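Beta-xylanase (PDB 7NWN) probably binds plant cell-wall polysaccharides through a calcium-bearing family 9 carbohydrate-binding module of a multimodular, hyperthermostable xylanase-glucuronoyl esterase. Local coordinates at residues A59-M64 / L70-E75; E95-E100 / I106-D111; E165-E170 / A175-T180; D185-A190 / P194-E199. All blocks are in the same frame, centred on the assembly; numbering follows the deposited sequence. Where two conformers were deposited one is given.

Interaction 1 (A59-M64 / L70-E75); sequences AKFKLM and LYVLAE
K60 pairs with E75, K62 with L73 and M64 with Y71 through reciprocal backbone hydrogen bonds, six in all, at the antiparallel hydrogen-bonded positions of the two strands. The shortest include K62 N to L73 O at 2.8 Å and Y71 N to M64 O, also 2.8 Å; the straightest is L73 N to K62 O, 169° at the hydrogen. At the non-hydrogen-bonded pairs the CA-H groups also turn to carbonyl oxygens, most closely F61 CA to L73 O at 3.0 Å. The strand directions lie 163° apart, as expected for the hairpin of strands 58-66 and 69-77, which forms one side of an antiparallel sheet in a beta-sandwich; strand 143-151 pairs with the other edge of 69-77.

Apolar contacts occupy the face that carries F61, L63, V72 and A74. L63 and V72 run side by side, with CD2 of L63 3.8 Å from CG2 of V72. F61 offers only its root to A74, CB to CB 4.0 Å: with CG set between the backbone N and carbonyl carbon (chi1 70°), its ring leads away from the neighbouring strand and stacks on F166 of the other sheet.

The opposite face is mixed: M64 and L73 lie among K60, K62, Y71 and E75. In one of two modelled conformers, K60 lies alongside E75 without a direct salt bridge, NZ to OE1 being 4.6 Å; a water accepts from K60 NZ and donates to E75 OE1, a bridge that belongs to this conformer and is therefore tentative. E75 OE2 is engaged by R145, while the Y71 hydroxyl is hydrogen-bonded to D66 OD2 and R149 NE.

Interaction 2 (E95-E100 / I106-D111); sequences EIFLDE and ISYQSD. With CA (calcium ion), chain S; EDO (1,2-ethanediol), chain I.
D99 and D111 bring their carboxylates to one calcium ion at a slant, the two planes turned 66° apart. D99 binds through one oxygen, OD1 at 2.2 Å from the calcium ion, whereas D111 grips it with both, OD1 at 2.5 Å and OD2 at 2.3 Å. D99 is therefore monodentate, its OD2 lying 4.1 Å from the calcium ion, and D111 bidentate. The nearest oxygens of the pair, D99 OD1 and D111 OD2, are 3.4 Å apart, a closeness that the shared cation would be expected to offset. For D111, CG sits between the backbone N and the carbonyl carbon (chi1 72°), which swings the carboxylate back to the metal. D103, D112 and a water complete the site; in the second shell, R104 holds D99 OD2, and N101 holds D111 OD2, which also binds the metal.

The site ties the end of strand 93-99, in one sheet of the beta-sandwich, to the loop that leads into its antiparallel partner 112-118. Farther back along the strand, F97 and Y108 cross at about a right angle. Y108 presents its hydroxyl to the rim of the phenylalanine, in the plane of that ring, with OH 3.3 Å from CD2 of F97; the same hydroxyl is hydrogen-bonded to the carbonyl oxygen of A190. On the other flank E100 extends past D111, and a water donates to both E100 OE1 and D111 O, while R132 and S153 hold the E100 carboxylate.

Interaction 3 (E165-E170 / A175-T180); sequences EFQVNE and ARRVAT
A classic beta bulge interrupts the hairpin of strands 161-171 and 177-182, where V178 and A179 both face E170. The evidence is in the backbone: E170 O accepts from V178 N at 2.8 Å and from A179 N at 3.3 Å, while E170 N returns a bond to A179 O. Regular antiparallel pairing resumes at N169 and T180, a non-hydrogen-bonded pair, and the strand directions are 154° apart.

Beside the bulge, N169 OD1 collects two donors. Q167 NE2 reaches it at 2.8 Å, with the acceptor almost in the plane of the Q167 amide. R177 NH1 comes to 2.9 Å from N169 OD1, but from above the carbonyl plane, 57° out of it. On the arginine's side the contact is at the edge of the guanidinium, and CG2 of T180 rests over one of its faces, offset toward the rim. A bend at chi3 (87°) carries the R177 chain slantwise across N169, its CD 3.7 Å from N169 CB. On the face shared by E170 and A179, E170 OE1 touches A179 CB at 3.7 Å, and the carboxylate carbon also nears a methyl of V178.

A leucine in place of N169 would probably leave Q167 NE2 and R177 NH1 without this common acceptor, and E95 and S93 without the N169 ND2 donor. With N169 ND2 donating to E95 and S93, both ends of the buried amide are used, which implies a fixed rotation for the group.

Interaction 4 (D185-A190 / P194-E199); sequences DNTGNA and PSLFGE
The two backbones come nearest at A190 and L196, whose CA atoms are 5.7 Å apart, with a loop on one side and a short 3-10 turn on the other, closed by F197 N bonding to P194 O. L196 drives its CD1 methyl into the bend of 185-190, 3.2 Å from T187 OG1 and 3.3 Å from N189 CB. D185 slants across the same leucine, its OD1 3.6 Å from L196 CD1. That carboxylate organises the loop before strand 198-202: T187 OG1 donates to the syn lone pair of OD1, and a weak bond from T187 N to OD1 closes an Asx turn. D185 OD2 takes N189 N on its syn lone pair and A190 N from above the carboxylate plane, 43° out of it. An alanine in place of D185 would probably leave the N-H groups of T187, N189 and A190 and the T187 hydroxyl without their acceptor, letting the bend around the L196 methyl relax.

F197 starts away from the loop, but with CG opposite the carbonyl carbon (chi1 -64°) its ring edge swings back to A190. A190 O lies in the ring plane, 3.4 Å from F197 CE1, and P194 O over one face, offset toward the rim.

In the fold
Interactions 2, 3 and 4 reach the larger sheet of the sandwich, and interaction 1 packs on it from the other sheet: V72 CG2 lies 3.8 Å from I96 CD1 of interaction 2, and A74 CB 3.7 Å from F166 CZ of interaction 3. Interactions 2 and 3 lie on neighbouring strands 93-99 and 161-171, joined by E95 N to Q167 O at 2.7 Å. Interaction 4 is closest to interaction 2, centres about 10 Å apart, with F97 CB 3.5 Å from F197 CZ; it meets interaction 3 where E165 OE2 lies 2.8 Å from D185 N. Interaction 2 holds its calcium ion directly, whereas E170's side chain only nears another, nearest atoms about 4 Å apart, and is no ligand.

Interaction 1 (A59-M64 / L70-E75)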
loop_
_atom_site.group_PDB
_atom_site.type_symbol
_atom_site.label_atom_id
_atom_site.label_comp_id
_atom_site.label_asym_id
_atom_site.label_seq_id
_atom_site.Cartn_x
_atom_site.Cartn_y
_atom_site.Cartn_z
ATOM N N ALA A 59 1.583 3.613 -11.957
ATOM C CA ALA A 59 0.830 2.874 -10.967
ATOM C C ALA A 59 -0.258 3.765 -10.393
ATOM O O ALA A 59 -0.188 4.987 -10.505
ATOM C CB ALA A 59 1.742 2.388 -9.863
ATOM N N LYS A 60 -1.222 3.112 -9.736
ATOM C CA LYS A 60 -2.247 3.792 -8.974
ATOM C C LYS A 60 -2.608 2.895 -7.799
ATOM O O LYS A 60 -2.292 1.701 -7.791
ATOM C CB LYS A 60 -3.429 4.097 -9.896
ATOM C CG LYS A 60 -3.861 2.940 -10.801
ATOM C CD LYS A 60 -4.998 3.300 -11.765
ATOM C CE LYS A 60 -5.344 2.275 -12.840
ATOM N NZ LYS A 60 -6.426 2.780 -13.735
ATOM N N PHE A 61 -3.257 3.475 -6.795
ATOM C CA PHE A 61 -3.696 2.642 -5.685
ATOM C C PHE A 61 -4.895 3.306 -5.029
ATOM O O PHE A 61 -5.054 4.529 -5.138
ATOM C CB PHE A 61 -2.545 2.378 -4.706
ATOM C CG PHE A 61 -2.140 3.597 -3.920
ATOM C CD1 PHE A 61 -1.196 4.490 -4.422
ATOM C CD2 PHE A 61 -2.717 3.858 -2.676
ATOM C CE1 PHE A 61 -0.846 5.631 -3.701
ATOM C CE2 PHE A 61 -2.366 4.994 -1.945
ATOM C CZ PHE A 61 -1.436 5.889 -2.459
ATOM N N LYS A 62 -5.696 2.462 -4.353
ATOM C CA LYS A 62 -6.849 2.886 -3.576
ATOM C C LYS A 62 -6.655 2.366 -2.161
ATOM O O LYS A 62 -5.973 1.354 -1.981
ATOM C CB LYS A 62 -8.114 2.292 -4.181
ATOM C CG LYS A 62 -8.474 2.911 -5.531
ATOM C CD LYS A 62 -9.746 2.346 -6.155
ATOM C CE LYS A 62 -10.157 3.137 -7.393
ATOM N NZ LYS A 62 -11.453 2.686 -7.891
ATOM N N LEU A 63 -7.305 3.033 -1.209
ATOM C CA LEU A 63 -7.183 2.697 0.192
ATOM C C LEU A 63 -8.589 2.550 0.726
ATOM O O LEU A 63 -9.495 3.233 0.233
ATOM C CB LEU A 63 -6.469 3.845 0.944
ATOM C CG LEU A 63 -4.976 4.025 0.658
ATOM C CD1 LEU A 63 -4.355 5.117 1.564
ATOM C CD2 LEU A 63 -4.227 2.709 0.829
ATOM N N MET A 64 -8.726 1.724 1.770
ATOM C CA MET A 64 -10.011 1.551 2.440
ATOM C C MET A 64 -9.670 1.085 3.851
ATOM O O MET A 64 -8.598 0.515 4.052
ATOM C CB MET A 64 -10.848 0.507 1.686
ATOM C CG MET A 64 -12.345 0.518 2.008
ATOM S SD MET A 64 -13.329 -0.466 0.830
ATOM C CE MET A 64 -13.076 0.434 -0.675
ATOM N N LEU A 70 -6.324 -1.966 7.515
ATOM C CA LEU A 70 -6.183 -1.107 6.357
ATOM C C LEU A 70 -6.037 -1.984 5.106
ATOM O O LEU A 70 -5.319 -2.977 5.152
ATOM C CB LEU A 70 -4.955 -0.198 6.521
ATOM C CG LEU A 70 -4.710 0.808 5.386
ATOM C CD1 LEU A 70 -5.758 1.920 5.327
ATOM C CD2 LEU A 70 -3.335 1.419 5.481
ATOM N N TYR A 71 -6.585 -1.492 3.977
ATOM C CA TYR A 71 -6.654 -2.222 2.711
ATOM C C TYR A 71 -6.010 -1.380 1.623
ATOM O O TYR A 71 -6.255 -0.166 1.550
ATOM C CB TYR A 71 -8.112 -2.518 2.311
ATOM C CG TYR A 71 -8.768 -3.468 3.294
ATOM C CD1 TYR A 71 -8.609 -4.842 3.178
ATOM C CD2 TYR A 71 -9.501 -2.975 4.368
ATOM C CE1 TYR A 71 -9.170 -5.716 4.098
ATOM C CE2 TYR A 71 -10.060 -3.828 5.312
ATOM C CZ TYR A 71 -9.943 -5.199 5.138
ATOM O OH TYR A 71 -10.477 -6.026 6.072
ATOM N N VAL A 72 -5.208 -2.048 0.775
ATOM C CA VAL A 72 -4.590 -1.376 -0.363
ATOM C C VAL A 72 -4.932 -2.164 -1.627
ATOM O O VAL A 72 -4.727 -3.366 -1.634
ATOM C CB VAL A 72 -3.055 -1.265 -0.210
ATOM C CG1 VAL A 72 -2.444 -0.423 -1.343
ATOM C CG2 VAL A 72 -2.656 -0.689 1.169
ATOM N N LEU A 73 -5.370 -1.460 -2.677
ATOM C CA LEU A 73 -5.488 -2.073 -3.996
ATOM C C LEU A 73 -4.548 -1.284 -4.908
ATOM O O LEU A 73 -4.772 -0.088 -5.069
ATOM C CB LEU A 73 -6.935 -1.921 -4.493
ATOM C CG LEU A 73 -7.164 -2.385 -5.939
ATOM C CD1 LEU A 73 -7.220 -3.881 -5.924
ATOM C CD2 LEU A 73 -8.507 -1.849 -6.433
ATOM N N ALA A 74 -3.494 -1.929 -5.420
ATOM C CA ALA A 74 -2.585 -1.240 -6.310
ATOM C C ALA A 74 -2.638 -1.912 -7.679
ATOM O O ALA A 74 -2.667 -3.146 -7.780
ATOM C CB ALA A 74 -1.180 -1.246 -5.726
ATOM N N GLU A 75 -2.632 -1.081 -8.733
ATOM C CA GLU A 75 -2.368 -1.610 -10.071
ATOM C C GLU A 75 -1.144 -0.924 -10.677
ATOM O O GLU A 75 -1.007 0.321 -10.611
ATOM C CB GLU A 75 -3.574 -1.357 -10.982
ATOM C CG GLU A 75 -4.708 -2.262 -10.614
ATOM C CD GLU A 75 -5.949 -2.195 -11.490
ATOM O OE1 GLU A 75 -5.891 -1.604 -12.570
ATOM O OE2 GLU A 75 -6.959 -2.769 -11.079
HETATM O O HOH W 1 -7.766 0.304 -13.859
#

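Interaction 2 (E95-E100 / I106-D111)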
loop_
_atom_site.group_PDB
_atom_site.type_symbol
_atom_site.label_atom_id
_atom_site.label_comp_id
_atom_site.label_asym_id
_atom_site.label_seq_id
_atom_site.Cartn_x
_atom_site.Cartn_y
_atom_site.Cartn_z
ATOM N N GLU A 95 5.647 -1.439 -2.160
ATOM C CA GLU A 95 5.959 -1.383 -0.733
ATOM C C GLU A 95 4.954 -0.441 -0.076
ATOM O O GLU A 95 4.528 0.553 -0.682
ATOM C CB GLU A 95 7.333 -0.751 -0.543
ATOM C CG GLU A 95 8.461 -1.582 -1.151
ATOM C CD GLU A 95 9.860 -1.090 -0.891
ATOM O OE1 GLU A 95 10.028 -0.113 -0.117
ATOM O OE2 GLU A 95 10.793 -1.673 -1.461
ATOM N N ILE A 96 4.568 -0.814 1.150
ATOM C CA ILE A 96 3.569 -0.094 1.931
ATOM C C ILE A 96 4.241 0.208 3.268
ATOM O O ILE A 96 4.803 -0.686 3.869
ATOM C CB ILE A 96 2.270 -0.935 2.099
ATOM C CG1 ILE A 96 1.610 -1.146 0.720
ATOM C CG2 ILE A 96 1.259 -0.249 3.044
ATOM C CD1 ILE A 96 0.728 -2.384 0.702
ATOM N N PHE A 97 4.166 1.467 3.680
ATOM C CA PHE A 97 4.724 1.943 4.934
ATOM C C PHE A 97 3.573 2.492 5.778
ATOM O O PHE A 97 2.720 3.186 5.228
ATOM C CB PHE A 97 5.666 3.109 4.615
ATOM C CG PHE A 97 6.780 2.855 3.608
ATOM C CD1 PHE A 97 6.517 2.811 2.242
ATOM C CD2 PHE A 97 8.099 2.709 4.038
ATOM C CE1 PHE A 97 7.549 2.662 1.320
ATOM C CE2 PHE A 97 9.147 2.566 3.125
ATOM C CZ PHE A 97 8.863 2.543 1.767
ATOM N N LEU A 98 3.578 2.198 7.089
ATOM C CA LEU A 98 2.555 2.720 7.989
ATOM C C LEU A 98 3.184 3.168 9.321
ATOM O O LEU A 98 3.975 2.430 9.924
ATOM C CB LEU A 98 1.508 1.629 8.240
ATOM C CG LEU A 98 0.175 2.111 8.835
ATOM C CD1 LEU A 98 -0.594 2.988 7.852
ATOM C CD2 LEU A 98 -0.661 0.902 9.281
ATOM N N ASP A 99 2.825 4.386 9.755
ATOM C CA ASP A 99 3.143 4.887 11.094
ATOM C C ASP A 99 1.795 4.947 11.817
ATOM O O ASP A 99 1.056 5.924 11.649
ATOM C CB ASP A 99 3.815 6.261 10.976
ATOM C CG ASP A 99 4.012 7.096 12.269
ATOM O OD1 ASP A 99 3.858 6.564 13.405
ATOM O OD2 ASP A 99 4.278 8.303 12.101
ATOM N N GLU A 100 1.477 3.842 12.500
ATOM C CA GLU A 100 0.124 3.574 12.979
ATOM C C GLU A 100 -0.241 4.544 14.105
ATOM O O GLU A 100 -1.366 5.025 14.140
ATOM C CB GLU A 100 0.010 2.125 13.464
ATOM C CG GLU A 100 -1.421 1.665 13.650
ATOM C CD GLU A 100 -1.587 0.226 14.106
ATOM O OE1 GLU A 100 -0.590 -0.504 14.213
ATOM O OE2 GLU A 100 -2.723 -0.168 14.331
ATOM N N ILE A 106 11.809 10.189 13.515
ATOM C CA ILE A 106 12.749 10.353 12.415
ATOM C C ILE A 106 13.456 9.019 12.186
ATOM O O ILE A 106 14.240 8.884 11.263
ATOM C CB ILE A 106 13.727 11.520 12.657
ATOM C CG1 ILE A 106 14.518 11.361 13.963
ATOM C CG2 ILE A 106 13.016 12.867 12.554
ATOM C CD1 ILE A 106 15.915 11.943 13.879
ATOM N N SER A 107 13.170 8.042 13.046
ATOM C CA SER A 107 13.674 6.697 12.887
ATOM C C SER A 107 12.572 5.725 13.335
ATOM O O SER A 107 11.581 6.154 13.914
ATOM C CB SER A 107 14.994 6.549 13.630
ATOM O OG SER A 107 14.782 6.261 15.007
ATOM N N TYR A 108 12.700 4.427 13.024
ATOM C CA TYR A 108 11.558 3.524 13.068
ATOM C C TYR A 108 11.242 3.177 14.524
ATOM O O TYR A 108 12.111 2.686 15.233
ATOM C CB TYR A 108 11.785 2.263 12.204
ATOM C CG TYR A 108 11.254 2.366 10.787
ATOM C CD1 TYR A 108 11.720 3.351 9.925
ATOM C CD2 TYR A 108 10.271 1.498 10.290
ATOM C CE1 TYR A 108 11.198 3.505 8.638
ATOM C CE2 TYR A 108 9.764 1.622 8.994
ATOM C CZ TYR A 108 10.261 2.604 8.148
ATOM O OH TYR A 108 9.768 2.783 6.875
ATOM N N GLN A 109 9.981 3.343 14.937
ATOM C CA GLN A 109 9.582 2.906 16.275
ATOM C C GLN A 109 8.951 1.510 16.194
ATOM O O GLN A 109 8.866 0.908 15.112
ATOM C CB GLN A 109 8.585 3.915 16.850
ATOM C CG GLN A 109 8.949 5.372 16.621
ATOM C CD GLN A 109 10.196 5.718 17.402
ATOM O OE1 GLN A 109 11.159 6.244 16.854
ATOM N NE2 GLN A 109 10.209 5.386 18.684
ATOM N N SER A 110 8.495 1.010 17.352
ATOM C CA SER A 110 7.946 -0.332 17.512
ATOM C C SER A 110 6.633 -0.509 16.735
ATOM O O SER A 110 6.293 -1.633 16.398
ATOM C CB SER A 110 7.730 -0.648 18.982
ATOM O OG SER A 110 6.793 0.280 19.512
ATOM N N ASP A 111 5.890 0.579 16.486
ATOM C CA ASP A 111 4.626 0.516 15.777
ATOM C C ASP A 111 4.777 0.780 14.259
ATOM O O ASP A 111 3.763 0.888 13.569
ATOM C CB ASP A 111 3.689 1.586 16.342
ATOM C CG ASP A 111 4.138 2.977 15.921
ATOM O OD1 ASP A 111 5.342 3.301 16.195
ATOM O OD2 ASP A 111 3.327 3.689 15.224
HETATM CA CA CA S . 4.971 5.225 14.674
HETATM C C1 EDO I . 9.518 -2.207 14.397
HETATM O O1 EDO I . 9.386 -1.164 13.373
HETATM C C2 EDO I . 9.246 -3.688 14.181
HETATM O O2 EDO I . 10.204 -4.448 13.416
HETATM O O HOH W 2 1.842 -1.129 14.563
HETATM O O HOH W 3 6.862 6.713 13.966
#

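Interaction 3 (E165-E170 / A175-T180)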
loop_
_atom_site.group_PDB
_atom_site.type_symbol
_atom_site.label_atom_id
_atom_site.label_comp_id
_atom_site.label_asym_id
_atom_site.label_seq_id
_atom_site.Cartn_x
_atom_site.Cartn_y
_atom_site.Cartn_z
ATOM N N GLU A 165 3.083 5.632 3.456
ATOM C CA GLU A 165 3.748 5.815 2.168
ATOM C C GLU A 165 3.449 4.588 1.281
ATOM O O GLU A 165 3.186 3.508 1.798
ATOM C CB GLU A 165 5.263 6.067 2.383
ATOM C CG GLU A 165 6.142 6.141 1.116
ATOM C CD GLU A 165 5.832 7.221 0.087
ATOM O OE1 GLU A 165 4.626 7.531 -0.175
ATOM O OE2 GLU A 165 6.798 7.779 -0.491
ATOM N N PHE A 166 3.501 4.809 -0.040
ATOM C CA PHE A 166 3.370 3.820 -1.097
ATOM C C PHE A 166 4.553 3.996 -2.069
ATOM O O PHE A 166 4.846 5.108 -2.501
ATOM C CB PHE A 166 2.024 4.004 -1.811
ATOM C CG PHE A 166 1.786 3.004 -2.913
ATOM C CD1 PHE A 166 1.404 1.694 -2.636
ATOM C CD2 PHE A 166 2.023 3.371 -4.238
ATOM C CE1 PHE A 166 1.244 0.782 -3.671
ATOM C CE2 PHE A 166 1.866 2.451 -5.264
ATOM C CZ PHE A 166 1.480 1.159 -4.968
ATOM N N GLN A 167 5.185 2.882 -2.440
ATOM C CA GLN A 167 6.279 2.862 -3.406
ATOM C C GLN A 167 6.133 1.672 -4.378
ATOM O O GLN A 167 5.762 0.570 -3.986
ATOM C CB GLN A 167 7.605 2.683 -2.662
ATOM C CG GLN A 167 8.820 2.908 -3.567
ATOM C CD GLN A 167 10.075 2.895 -2.719
ATOM O OE1 GLN A 167 10.274 3.729 -1.821
ATOM N NE2 GLN A 167 10.920 1.922 -2.988
ATOM N N VAL A 168 6.505 1.915 -5.647
ATOM C CA VAL A 168 6.669 0.843 -6.608
ATOM C C VAL A 168 8.155 0.764 -6.925
ATOM O O VAL A 168 8.752 1.781 -7.249
ATOM C CB VAL A 168 5.890 1.186 -7.884
ATOM C CG1 VAL A 168 6.174 0.219 -9.046
ATOM C CG2 VAL A 168 4.396 1.306 -7.591
ATOM N N ASN A 169 8.701 -0.439 -6.897
ATOM C CA ASN A 169 10.026 -0.744 -7.437
ATOM C C ASN A 169 9.849 -1.313 -8.850
ATOM O O ASN A 169 9.132 -2.309 -9.032
ATOM C CB ASN A 169 10.671 -1.807 -6.572
ATOM C CG ASN A 169 10.818 -1.308 -5.137
ATOM O OD1 ASN A 169 11.222 -0.158 -4.908
ATOM N ND2 ASN A 169 10.542 -2.174 -4.170
ATOM N N GLU A 170 10.478 -0.652 -9.828
ATOM C CA GLU A 170 10.478 -1.132 -11.192
ATOM C C GLU A 170 11.820 -1.754 -11.552
ATOM O O GLU A 170 12.839 -1.055 -11.531
ATOM C CB GLU A 170 10.256 -0.057 -12.240
ATOM C CG GLU A 170 10.204 -0.816 -13.593
ATOM C CD GLU A 170 10.488 0.083 -14.753
ATOM O OE1 GLU A 170 10.451 1.347 -14.564
ATOM O OE2 GLU A 170 10.737 -0.472 -15.817
ATOM N N ALA A 175 17.244 -7.740 -14.427
ATOM C CA ALA A 175 17.076 -8.283 -13.080
ATOM C C ALA A 175 17.631 -7.347 -11.989
ATOM O O ALA A 175 18.215 -7.792 -10.999
ATOM C CB ALA A 175 17.660 -9.671 -13.006
ATOM N N ARG A 176 17.452 -6.039 -12.184
ATOM C CA ARG A 176 17.847 -4.992 -11.248
ATOM C C ARG A 176 16.734 -3.949 -11.217
ATOM O O ARG A 176 16.139 -3.658 -12.247
ATOM C CB ARG A 176 19.031 -4.194 -11.825
ATOM C CG ARG A 176 20.410 -4.722 -11.451
ATOM C CD ARG A 176 21.187 -5.492 -12.490
ATOM N NE ARG A 176 21.235 -4.713 -13.721
ATOM C CZ ARG A 176 22.343 -4.199 -14.268
ATOM N NH1 ARG A 176 23.515 -4.389 -13.681
ATOM N NH2 ARG A 176 22.263 -3.524 -15.410
ATOM N N ARG A 177 16.584 -3.244 -10.094
ATOM C CA ARG A 177 15.699 -2.087 -10.076
ATOM C C ARG A 177 16.330 -0.936 -10.860
ATOM O O ARG A 177 17.492 -0.630 -10.647
ATOM C CB ARG A 177 15.384 -1.671 -8.630
ATOM C CG ARG A 177 14.494 -0.430 -8.565
ATOM C CD ARG A 177 13.975 -0.230 -7.138
ATOM N NE ARG A 177 14.995 0.546 -6.453
ATOM C CZ ARG A 177 14.994 0.859 -5.155
ATOM N NH1 ARG A 177 14.014 0.455 -4.357
ATOM N NH2 ARG A 177 16.000 1.557 -4.664
ATOM N N VAL A 178 15.546 -0.294 -11.729
ATOM C CA VAL A 178 15.985 0.834 -12.514
ATOM C C VAL A 178 15.206 2.085 -12.162
ATOM O O VAL A 178 15.588 3.147 -12.638
ATOM C CB VAL A 178 15.956 0.562 -14.033
ATOM C CG1 VAL A 178 16.850 -0.628 -14.354
ATOM C CG2 VAL A 178 14.554 0.314 -14.584
ATOM N N ALA A 179 14.099 1.957 -11.406
ATOM C CA ALA A 179 13.273 3.118 -11.099
ATOM C C ALA A 179 12.418 2.848 -9.859
ATOM O O ALA A 179 12.187 1.696 -9.511
ATOM C CB ALA A 179 12.430 3.530 -12.274
ATOM N N THR A 180 12.003 3.936 -9.200
ATOM C CA THR A 180 11.050 3.905 -8.111
ATOM C C THR A 180 9.984 4.926 -8.405
ATOM O O THR A 180 10.237 5.914 -9.099
ATOM C CB THR A 180 11.640 4.169 -6.719
ATOM O OG1 THR A 180 12.187 5.491 -6.721
ATOM C CG2 THR A 180 12.631 3.121 -6.271
#

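Interaction 4 (D185-A190 / P194-E199)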
loop_
_atom_site.group_PDB
_atom_site.type_symbol
_atom_site.label_atom_id
_atom_site.label_comp_id
_atom_site.label_asym_id
_atom_site.label_seq_id
_atom_site.Cartn_x
_atom_site.Cartn_y
_atom_site.Cartn_z
ATOM N N ASP A 185 7.215 10.563 -0.461
ATOM C CA ASP A 185 8.611 10.882 -0.193
ATOM C C ASP A 185 9.429 10.981 -1.490
ATOM O O ASP A 185 9.490 10.038 -2.280
ATOM C CB ASP A 185 9.226 9.827 0.726
ATOM C CG ASP A 185 10.727 10.016 0.926
ATOM O OD1 ASP A 185 11.161 11.220 1.052
ATOM O OD2 ASP A 185 11.444 8.973 1.019
ATOM N N ASN A 186 10.103 12.123 -1.696
ATOM C CA ASN A 186 10.982 12.259 -2.856
ATOM C C ASN A 186 12.467 12.117 -2.497
ATOM O O ASN A 186 13.287 12.410 -3.343
ATOM C CB ASN A 186 10.734 13.545 -3.659
ATOM C CG ASN A 186 11.001 14.830 -2.882
ATOM O OD1 ASN A 186 11.461 14.832 -1.744
ATOM N ND2 ASN A 186 10.688 15.949 -3.497
ATOM N N THR A 187 12.817 11.638 -1.295
ATOM C CA THR A 187 14.197 11.722 -0.842
ATOM C C THR A 187 14.856 10.356 -0.729
ATOM O O THR A 187 16.010 10.289 -0.315
ATOM C CB THR A 187 14.345 12.394 0.535
ATOM O OG1 THR A 187 13.899 11.501 1.555
ATOM C CG2 THR A 187 13.652 13.738 0.660
ATOM N N GLY A 188 14.121 9.269 -0.999
ATOM C CA GLY A 188 14.705 7.932 -0.927
ATOM C C GLY A 188 14.837 7.421 0.501
ATOM O O GLY A 188 15.523 6.428 0.729
ATOM N N ASN A 189 14.121 8.040 1.464
ATOM C CA ASN A 189 14.483 7.755 2.849
ATOM C C ASN A 189 13.367 7.194 3.728
ATOM O O ASN A 189 13.634 6.886 4.896
ATOM C CB ASN A 189 15.181 8.946 3.500
ATOM C CG ASN A 189 16.686 8.822 3.405
ATOM O OD1 ASN A 189 17.249 7.732 3.603
ATOM N ND2 ASN A 189 17.320 9.930 3.070
ATOM N N ALA A 190 12.157 7.027 3.159
ATOM C CA ALA A 190 11.012 6.452 3.863
ATOM C C ALA A 190 11.377 5.141 4.521
ATOM O O ALA A 190 10.785 4.780 5.549
ATOM C CB ALA A 190 9.810 6.264 2.943
ATOM N N PRO A 194 10.234 7.578 9.337
ATOM C CA PRO A 194 8.770 7.675 9.270
ATOM C C PRO A 194 8.190 9.077 9.092
ATOM O O PRO A 194 7.093 9.222 8.544
ATOM C CB PRO A 194 8.334 7.003 10.564
ATOM C CG PRO A 194 9.462 6.047 10.861
ATOM C CD PRO A 194 10.709 6.856 10.522
ATOM N N SER A 195 8.965 10.108 9.464
ATOM C CA SER A 195 8.507 11.488 9.374
ATOM C C SER A 195 8.384 11.917 7.927
ATOM O O SER A 195 7.796 12.950 7.630
ATOM C CB SER A 195 9.425 12.428 10.165
ATOM O OG SER A 195 10.634 12.738 9.475
ATOM N N LEU A 196 8.936 11.121 7.011
ATOM C CA LEU A 196 8.822 11.445 5.597
ATOM C C LEU A 196 7.511 10.917 4.998
ATOM O O LEU A 196 7.210 11.226 3.829
ATOM C CB LEU A 196 10.024 10.821 4.865
ATOM C CG LEU A 196 11.400 11.404 5.177
ATOM C CD1 LEU A 196 12.493 10.706 4.370
ATOM C CD2 LEU A 196 11.426 12.899 4.913
ATOM N N PHE A 197 6.764 10.067 5.749
ATOM C CA PHE A 197 5.521 9.491 5.222
ATOM C C PHE A 197 4.520 10.622 5.023
ATOM O O PHE A 197 4.632 11.634 5.703
ATOM C CB PHE A 197 4.877 8.536 6.229
ATOM C CG PHE A 197 5.688 7.316 6.547
ATOM C CD1 PHE A 197 6.874 7.061 5.864
ATOM C CD2 PHE A 197 5.252 6.408 7.489
ATOM C CE1 PHE A 197 7.625 5.935 6.153
ATOM C CE2 PHE A 197 5.993 5.268 7.759
ATOM C CZ PHE A 197 7.190 5.047 7.103
ATOM N N GLY A 198 3.545 10.456 4.124
ATOM C CA GLY A 198 2.368 11.311 4.088
ATOM C C GLY A 198 1.374 10.907 5.182
ATOM O O GLY A 198 1.725 10.163 6.111
ATOM N N GLU A 199 0.136 11.399 5.023
ATOM C CA GLU A 199 -0.925 11.155 5.991
ATOM C C GLU A 199 -2.137 10.526 5.311
ATOM O O GLU A 199 -2.527 10.919 4.206
ATOM C CB GLU A 199 -1.444 12.491 6.526
ATOM C CG GLU A 199 -0.397 13.197 7.347
ATOM C CD GLU A 199 -0.839 14.501 7.998
ATOM O OE1 GLU A 199 -2.019 14.935 7.804
ATOM O OE2 GLU A 199 -0.010 15.053 8.723
#